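Local coordinates for protein LYND (Lyngbya aestuarii, PDB 4V1T) that is a cyanobactin heterocyclase of the YcaO family, which probably uses ATP to cyclise cysteine residues of precursor peptides into thiazolines, at residues 107-119 / 130-144. Numbering follows the deposited sequence.
Sequences AEALRQPVTLTPV and LTTALRDIGISVQTP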
ATOM      1  N   ALA B 107     -26.447  19.505 -18.194  1.00 42.67           N
ATOM      2  CA  ALA B 107     -27.647  19.211 -18.967  1.00 47.46           C
ATOM      3  C   ALA B 107     -27.368  19.278 -20.469  1.00 48.49           C
ATOM      4  O   ALA B 107     -27.871  18.464 -21.243  1.00 44.35           O
ATOM      5  CB  ALA B 107     -28.752  20.187 -18.595  1.00 41.32           C
ATOM      6  N   GLU B 108     -26.554  20.247 -20.872  1.00 36.76           N
ATOM      7  CA  GLU B 108     -26.216  20.411 -22.283  1.00 40.50           C
ATOM      8  C   GLU B 108     -25.294  19.274 -22.757  1.00 48.10           C
ATOM      9  O   GLU B 108     -25.465  18.729 -23.848  1.00 41.75           O
ATOM     10  CB  GLU B 108     -25.552  21.769 -22.522  1.00 47.74           C
ATOM     11  CG  GLU B 108     -25.902  22.405 -23.864  1.00 69.93           C
ATOM     12  CD  GLU B 108     -27.318  22.945 -23.908  1.00 75.04           C
ATOM     13  OE1 GLU B 108     -27.813  23.436 -22.870  1.00 91.93           O
ATOM     14  OE2 GLU B 108     -27.933  22.878 -24.990  1.00 89.61           O
ATOM     15  N   ALA B 109     -24.324  18.919 -21.929  1.00 36.83           N
ATOM     16  CA  ALA B 109     -23.387  17.863 -22.273  1.00 42.72           C
ATOM     17  C   ALA B 109     -24.090  16.524 -22.468  1.00 45.37           C
ATOM     18  O   ALA B 109     -23.704  15.727 -23.319  1.00 48.06           O
ATOM     19  CB  ALA B 109     -22.329  17.737 -21.203  1.00 37.18           C
ATOM     20  N   LEU B 110     -25.121  16.286 -21.669  1.00 36.56           N
ATOM     21  CA  LEU B 110     -25.851  15.028 -21.706  1.00 38.71           C
ATOM     22  C   LEU B 110     -26.670  14.848 -22.986  1.00 45.70           C
ATOM     23  O   LEU B 110     -27.148  13.747 -23.260  1.00 43.38           O
ATOM     24  CB  LEU B 110     -26.768  14.919 -20.480  1.00 35.21           C
ATOM     25  CG  LEU B 110     -26.098  14.680 -19.124  1.00 50.16           C
ATOM     26  CD1 LEU B 110     -27.129  14.735 -18.013  1.00 56.26           C
ATOM     27  CD2 LEU B 110     -25.380  13.350 -19.088  1.00 45.22           C
ATOM     28  N   ARG B 111     -26.827  15.919 -23.763  1.00 47.17           N
ATOM     29  CA  ARG B 111     -27.569  15.867 -25.030  1.00 49.73           C
ATOM     30  C   ARG B 111     -26.733  15.291 -26.163  1.00 47.15           C
ATOM     31  O   ARG B 111     -27.241  15.064 -27.251  1.00 49.39           O
ATOM     32  CB  ARG B 111     -28.042  17.260 -25.436  1.00 56.00           C
ATOM     33  CG  ARG B 111     -29.083  17.855 -24.517  1.00 67.88           C
ATOM     34  CD  ARG B 111     -29.544  19.215 -25.002  1.00 67.57           C
ATOM     35  NE  ARG B 111     -30.483  19.847 -24.084  1.00 85.96           N
ATOM     36  CZ  ARG B 111     -31.294  19.193 -23.249  1.00108.78           C
ATOM     37  NH1 ARG B 111     -31.305  17.866 -23.206  1.00113.25           N
ATOM     38  NH2 ARG B 111     -32.111  19.870 -22.448  1.00117.12           N
ATOM     39  N   GLN B 112     -25.451  15.077 -25.915  1.00 43.58           N
ATOM     40  CA  GLN B 112     -24.564  14.503 -26.924  1.00 41.59           C
ATOM     41  C   GLN B 112     -24.927  13.040 -27.165  1.00 44.05           C
ATOM     42  O   GLN B 112     -24.953  12.251 -26.218  1.00 48.02           O
ATOM     43  CB  GLN B 112     -23.106  14.599 -26.476  1.00 48.48           C
ATOM     44  CG  GLN B 112     -22.552  16.008 -26.422  1.00 55.36           C
ATOM     45  CD  GLN B 112     -21.182  16.052 -25.768  1.00 46.63           C
ATOM     46  OE1 GLN B 112     -20.167  16.162 -26.442  1.00 57.85           O
ATOM     47  NE2 GLN B 112     -21.153  15.959 -24.439  1.00 50.38           N
ATOM     48  N   PRO B 113     -25.214  12.673 -28.425  1.00 45.29           N
ATOM     49  CA  PRO B 113     -25.539  11.273 -28.665  1.00 48.10           C
ATOM     50  C   PRO B 113     -24.303  10.370 -28.630  1.00 50.89           C
ATOM     51  O   PRO B 113     -23.179  10.824 -28.853  1.00 45.79           O
ATOM     52  CB  PRO B 113     -26.178  11.286 -30.054  1.00 47.82           C
ATOM     53  CG  PRO B 113     -25.637  12.494 -30.722  1.00 58.72           C
ATOM     54  CD  PRO B 113     -25.326  13.494 -29.646  1.00 45.60           C
ATOM     55  N   VAL B 114     -24.542   9.092 -28.355  1.00 44.03           N
ATOM     56  CA  VAL B 114     -23.501   8.073 -28.265  1.00 43.81           C
ATOM     57  C   VAL B 114     -23.858   6.905 -29.200  1.00 51.23           C
ATOM     58  O   VAL B 114     -25.028   6.723 -29.554  1.00 49.82           O
ATOM     59  CB  VAL B 114     -23.366   7.606 -26.799  1.00 44.34           C
ATOM     60  CG1 VAL B 114     -22.948   6.152 -26.676  1.00 52.32           C
ATOM     61  CG2 VAL B 114     -22.393   8.507 -26.053  1.00 44.23           C
ATOM     62  N   THR B 115     -22.855   6.133 -29.615  1.00 47.76           N
ATOM     63  CA  THR B 115     -23.098   4.912 -30.383  1.00 60.04           C
ATOM     64  C   THR B 115     -22.627   3.700 -29.603  1.00 58.27           C
ATOM     65  O   THR B 115     -21.608   3.763 -28.908  1.00 47.15           O
ATOM     66  CB  THR B 115     -22.400   4.928 -31.763  1.00 63.91           C
ATOM     67  OG1 THR B 115     -20.985   5.070 -31.598  1.00 61.73           O
ATOM     68  CG2 THR B 115     -22.931   6.072 -32.617  1.00 62.06           C
ATOM     69  N   LEU B 116     -23.393   2.613 -29.704  1.00 51.23           N
ATOM     70  CA  LEU B 116     -23.021   1.323 -29.129  1.00 42.84           C
ATOM     71  C   LEU B 116     -22.665   0.356 -30.255  1.00 45.95           C
ATOM     72  O   LEU B 116     -23.305   0.363 -31.306  1.00 53.37           O
ATOM     73  CB  LEU B 116     -24.160   0.734 -28.290  1.00 53.40           C
ATOM     74  CG  LEU B 116     -24.791   1.645 -27.236  1.00 61.67           C
ATOM     75  CD1 LEU B 116     -25.702   0.831 -26.324  1.00 52.74           C
ATOM     76  CD2 LEU B 116     -23.746   2.389 -26.420  1.00 64.65           C
ATOM     77  N   THR B 117     -21.645  -0.471 -30.026  1.00 46.43           N
ATOM     78  CA  THR B 117     -21.189  -1.440 -31.022  1.00 46.77           C
ATOM     79  C   THR B 117     -20.816  -2.761 -30.344  1.00 53.86           C
ATOM     80  O   THR B 117     -19.854  -2.817 -29.592  1.00 54.48           O
ATOM     81  CB  THR B 117     -19.965  -0.920 -31.809  1.00 55.39           C
ATOM     82  OG1 THR B 117     -20.188   0.437 -32.231  1.00 55.67           O
ATOM     83  CG2 THR B 117     -19.696  -1.798 -33.031  1.00 54.56           C
ATOM     84  N   PRO B 118     -21.581  -3.831 -30.600  1.00 56.10           N
ATOM     85  CA  PRO B 118     -21.166  -5.122 -30.048  1.00 54.82           C
ATOM     86  C   PRO B 118     -20.042  -5.777 -30.844  1.00 66.48           C
ATOM     87  O   PRO B 118     -19.858  -5.500 -32.023  1.00 71.39           O
ATOM     88  CB  PRO B 118     -22.435  -5.964 -30.152  1.00 46.74           C
ATOM     89  CG  PRO B 118     -23.113  -5.423 -31.376  1.00 65.77           C
ATOM     90  CD  PRO B 118     -22.852  -3.934 -31.340  1.00 65.07           C
ATOM     91  N   VAL B 119     -19.303  -6.648 -30.176  1.00 66.87           N
ATOM     92  CA  VAL B 119     -18.226  -7.405 -30.787  1.00 64.35           C
ATOM     93  C   VAL B 119     -18.178  -8.756 -30.068  1.00 65.38           C
ATOM     94  O   VAL B 119     -18.521  -8.853 -28.882  1.00 63.15           O
ATOM     95  CB  VAL B 119     -16.871  -6.650 -30.703  1.00 63.10           C
ATOM     96  CG1 VAL B 119     -16.457  -6.433 -29.270  1.00 74.75           C
ATOM     97  CG2 VAL B 119     -15.773  -7.394 -31.445  1.00 92.46           C
ATOM     98  N   LEU B 130     -28.152  -1.680 -22.111  1.00 43.06           N
ATOM     99  CA  LEU B 130     -27.268  -0.543 -21.905  1.00 45.07           C
ATOM    100  C   LEU B 130     -27.914   0.714 -22.460  1.00 35.98           C
ATOM    101  O   LEU B 130     -27.796   1.774 -21.871  1.00 39.74           O
ATOM    102  CB  LEU B 130     -25.903  -0.766 -22.560  1.00 39.64           C
ATOM    103  CG  LEU B 130     -24.895   0.386 -22.417  1.00 34.30           C
ATOM    104  CD1 LEU B 130     -24.664   0.738 -20.949  1.00 39.78           C
ATOM    105  CD2 LEU B 130     -23.577   0.039 -23.075  1.00 48.21           C
ATOM    106  N   THR B 131     -28.594   0.569 -23.597  1.00 36.48           N
ATOM    107  CA  THR B 131     -29.300   1.679 -24.236  1.00 52.88           C
ATOM    108  C   THR B 131     -30.341   2.236 -23.277  1.00 54.54           C
ATOM    109  O   THR B 131     -30.450   3.451 -23.095  1.00 45.13           O
ATOM    110  CB  THR B 131     -29.975   1.241 -25.559  1.00 51.59           C
ATOM    111  OG1 THR B 131     -28.975   0.829 -26.502  1.00 63.80           O
ATOM    112  CG2 THR B 131     -30.805   2.373 -26.161  1.00 48.38           C
ATOM    113  N   THR B 132     -31.092   1.337 -22.653  1.00 59.21           N
ATOM    114  CA  THR B 132     -32.086   1.720 -21.666  1.00 48.44           C
ATOM    115  C   THR B 132     -31.431   2.394 -20.462  1.00 47.16           C
ATOM    116  O   THR B 132     -31.899   3.427 -19.972  1.00 43.33           O
ATOM    117  CB  THR B 132     -32.894   0.492 -21.209  1.00 49.78           C
ATOM    118  OG1 THR B 132     -33.511  -0.097 -22.352  1.00 56.43           O
ATOM    119  CG2 THR B 132     -33.983   0.876 -20.199  1.00 46.46           C
ATOM    120  N   ALA B 133     -30.326   1.828 -20.003  1.00 50.84           N
ATOM    121  CA  ALA B 133     -29.611   2.388 -18.875  1.00 49.68           C
ATOM    122  C   ALA B 133     -29.181   3.820 -19.168  1.00 48.84           C
ATOM    123  O   ALA B 133     -29.314   4.705 -18.321  1.00 39.98           O
ATOM    124  CB  ALA B 133     -28.408   1.537 -18.546  1.00 52.46           C
ATOM    125  N   LEU B 134     -28.665   4.048 -20.369  1.00 49.40           N
ATOM    126  CA  LEU B 134     -28.225   5.378 -20.768  1.00 47.19           C
ATOM    127  C   LEU B 134     -29.399   6.351 -20.876  1.00 45.15           C
ATOM    128  O   LEU B 134     -29.299   7.518 -20.474  1.00 41.25           O
ATOM    129  CB  LEU B 134     -27.473   5.315 -22.098  1.00 45.06           C
ATOM    130  CG  LEU B 134     -26.062   4.728 -22.011  1.00 43.57           C
ATOM    131  CD1 LEU B 134     -25.551   4.273 -23.375  1.00 39.13           C
ATOM    132  CD2 LEU B 134     -25.122   5.743 -21.401  1.00 39.62           C
ATOM    133  N   ARG B 135     -30.504   5.864 -21.425  1.00 45.91           N
ATOM    134  CA  ARG B 135     -31.693   6.681 -21.623  1.00 43.83           C
ATOM    135  C   ARG B 135     -32.276   7.159 -20.296  1.00 51.74           C
ATOM    136  O   ARG B 135     -32.824   8.245 -20.206  1.00 43.18           O
ATOM    137  CB  ARG B 135     -32.742   5.889 -22.406  1.00 45.66           C
ATOM    138  CG  ARG B 135     -34.003   6.664 -22.744  1.00 58.66           C
ATOM    139  CD  ARG B 135     -34.907   5.820 -23.627  1.00 68.24           C
ATOM    140  NE  ARG B 135     -36.125   6.523 -24.020  1.00 96.58           N
ATOM    141  CZ  ARG B 135     -37.004   6.068 -24.911  1.00113.80           C
ATOM    142  NH1 ARG B 135     -36.815   4.901 -25.514  1.00111.66           N
ATOM    143  NH2 ARG B 135     -38.084   6.780 -25.203  1.00128.10           N
ATOM    144  N   ASP B 136     -32.151   6.342 -19.265  1.00 48.08           N
ATOM    145  CA  ASP B 136     -32.685   6.683 -17.955  1.00 48.15           C
ATOM    146  C   ASP B 136     -31.884   7.811 -17.289  1.00 51.42           C
ATOM    147  O   ASP B 136     -32.356   8.433 -16.348  1.00 51.03           O
ATOM    148  CB  ASP B 136     -32.712   5.439 -17.056  1.00 42.81           C
ATOM    149  CG  ASP B 136     -33.735   4.413 -17.509  1.00 60.47           C
ATOM    150  OD1 ASP B 136     -34.640   4.776 -18.288  1.00 63.96           O
ATOM    151  OD2 ASP B 136     -33.646   3.242 -17.082  1.00 67.59           O
ATOM    152  N   ILE B 137     -30.678   8.078 -17.781  1.00 41.91           N
ATOM    153  CA  ILE B 137     -29.877   9.165 -17.247  1.00 43.02           C
ATOM    154  C   ILE B 137     -29.733  10.292 -18.265  1.00 46.82           C
ATOM    155  O   ILE B 137     -28.912  11.183 -18.091  1.00 44.72           O
ATOM    156  CB  ILE B 137     -28.484   8.681 -16.788  1.00 43.49           C
ATOM    157  CG1 ILE B 137     -27.723   8.009 -17.930  1.00 39.66           C
ATOM    158  CG2 ILE B 137     -28.632   7.705 -15.630  1.00 39.47           C
ATOM    159  CD1 ILE B 137     -26.291   7.677 -17.589  1.00 37.67           C
ATOM    160  N   GLY B 138     -30.534  10.244 -19.323  1.00 56.16           N
ATOM    161  CA  GLY B 138     -30.638  11.352 -20.264  1.00 54.37           C
ATOM    162  C   GLY B 138     -29.755  11.277 -21.494  1.00 53.93           C
ATOM    163  O   GLY B 138     -29.688  12.229 -22.262  1.00 42.38           O
ATOM    164  N   ILE B 139     -29.082  10.150 -21.692  1.00 57.74           N
ATOM    165  CA  ILE B 139     -28.168  10.000 -22.815  1.00 47.04           C
ATOM    166  C   ILE B 139     -28.828   9.185 -23.915  1.00 54.76           C
ATOM    167  O   ILE B 139     -29.309   8.081 -23.667  1.00 43.75           O
ATOM    168  CB  ILE B 139     -26.850   9.332 -22.377  1.00 37.62           C
ATOM    169  CG1 ILE B 139     -26.112  10.248 -21.404  1.00 35.57           C
ATOM    170  CG2 ILE B 139     -25.953   9.064 -23.574  1.00 36.64           C
ATOM    171  CD1 ILE B 139     -24.956   9.595 -20.686  1.00 36.99           C
ATOM    172  N   SER B 140     -28.852   9.740 -25.127  1.00 41.87           N
ATOM    173  CA  SER B 140     -29.492   9.083 -26.264  1.00 50.88           C
ATOM    174  C   SER B 140     -28.478   8.262 -27.060  1.00 49.50           C
ATOM    175  O   SER B 140     -27.298   8.608 -27.126  1.00 44.13           O
ATOM    176  CB  SER B 140     -30.148  10.117 -27.180  1.00 51.65           C
ATOM    177  OG  SER B 140     -29.193  11.066 -27.608  1.00 61.96           O
ATOM    178  N   VAL B 141     -28.959   7.189 -27.675  1.00 45.39           N
ATOM    179  CA  VAL B 141     -28.123   6.258 -28.402  1.00 48.97           C
ATOM    180  C   VAL B 141     -28.478   6.232 -29.883  1.00 47.42           C
ATOM    181  O   VAL B 141     -29.645   6.313 -30.258  1.00 48.27           O
ATOM    182  CB  VAL B 141     -28.279   4.831 -27.849  1.00 59.79           C
ATOM    183  CG1 VAL B 141     -27.357   3.864 -28.584  1.00 51.17           C
ATOM    184  CG2 VAL B 141     -28.009   4.816 -26.354  1.00 64.52           C
ATOM    185  N   GLN B 142     -27.450   6.114 -30.716  1.00 51.00           N
ATOM    186  CA  GLN B 142     -27.625   5.898 -32.156  1.00 62.65           C
ATOM    187  C   GLN B 142     -26.823   4.687 -32.600  1.00 66.95           C
ATOM    188  O   GLN B 142     -25.911   4.255 -31.901  1.00 60.33           O
ATOM    189  CB  GLN B 142     -27.183   7.132 -32.930  1.00 61.16           C
ATOM    190  CG  GLN B 142     -28.084   8.326 -32.693  1.00 69.11           C
ATOM    191  CD  GLN B 142     -27.734   9.501 -33.571  1.00 63.75           C
ATOM    192  OE1 GLN B 142     -27.216   9.332 -34.679  1.00 63.20           O
ATOM    193  NE2 GLN B 142     -28.022  10.697 -33.091  1.00 57.60           N
ATOM    194  N   THR B 143     -27.156   4.136 -33.761  1.00 83.10           N
ATOM    195  CA  THR B 143     -26.440   2.965 -34.263  1.00 78.89           C
ATOM    196  C   THR B 143     -25.297   3.439 -35.165  1.00 81.25           C
ATOM    197  O   THR B 143     -25.482   4.364 -35.961  1.00 97.40           O
ATOM    198  CB  THR B 143     -27.366   1.997 -35.026  1.00 78.50           C
ATOM    199  OG1 THR B 143     -27.456   2.397 -36.399  1.00 78.60           O
ATOM    200  CG2 THR B 143     -28.761   1.965 -34.398  1.00 66.87           C
ATOM    201  N   PRO B 144     -24.109   2.818 -35.043  1.00 71.14           N
ATOM    202  CA  PRO B 144     -22.974   3.273 -35.841  1.00 77.97           C
ATOM    203  C   PRO B 144     -23.051   2.745 -37.270  1.00 82.27           C
ATOM    204  O   PRO B 144     -23.762   1.771 -37.529  1.00 80.81           O
ATOM    205  CB  PRO B 144     -21.783   2.668 -35.103  1.00 73.75           C
ATOM    206  CG  PRO B 144     -22.314   1.356 -34.638  1.00 77.81           C
ATOM    207  CD  PRO B 144     -23.771   1.595 -34.292  1.00 75.81           C
TER
HETATM  208  O   HOH W   1     -27.504  12.364 -25.400  1.00 37.31           O
HETATM  209  O   HOH W   2     -29.796  13.936 -27.312  1.00 57.45           O
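Leu110 meets the second segment through CD2, which lies 3.9 Å from CG1 of Ile139, the two side chains crossing at about a right angle. Leu110 O comes within 3.1 Å of Gly138 O, two acceptors without a bond; a water donates to Leu110 O at 2.6 Å and, weakly, to Gln112 O, and accepts from Ser140 N. A second water joins Arg111 O to Ser140 OG, so two waters bridge the segments. Pro113 lies side by side with the Gln142 side chain, pointing the same way, its CB 3.6 Å from NE2. Direct pairing begins at Val114, whose N donates to Ser140 O (3.1 Å) and whose O accepts from Gln142 N (2.8 Å, a nearly straight 164° at the hydrogen). Thr115 rests CB and CG2 against the Gln142 carbonyl, while its hydroxyl bonds to Asn154 on the neighbouring strand. Leu116 turns to the opposite face of the sheet. With CG anti to its carbonyl carbon (chi1 -51°), its two methyls lie against one side of helix 124-135, both touching CD2 of Leu130. CD1 also packs against Thr131 OG1, itself hydrogen-bonded to Val127 O within the helix; the Leu116 and Leu134 side chains slide past each other in opposite directions, CD2 4.0 Å from CD1, and CG abuts CG1 of Val141. Shortening this side chain to alanine would probably open a gap between strand and helix, leaving Leu130, Leu134 and Val141 without their common apolar partner. Thr117 OG1, hydrogen-bonded to Asn154, is 3.3 Å from CG of Pro144. A Schellman motif with Gly138 at C' ends helix 124-135, which links strand 114-118 to the short, weakly bonded parallel edge strand 141-142 in a beta-alpha-beta crossover at one margin of a mixed sheet.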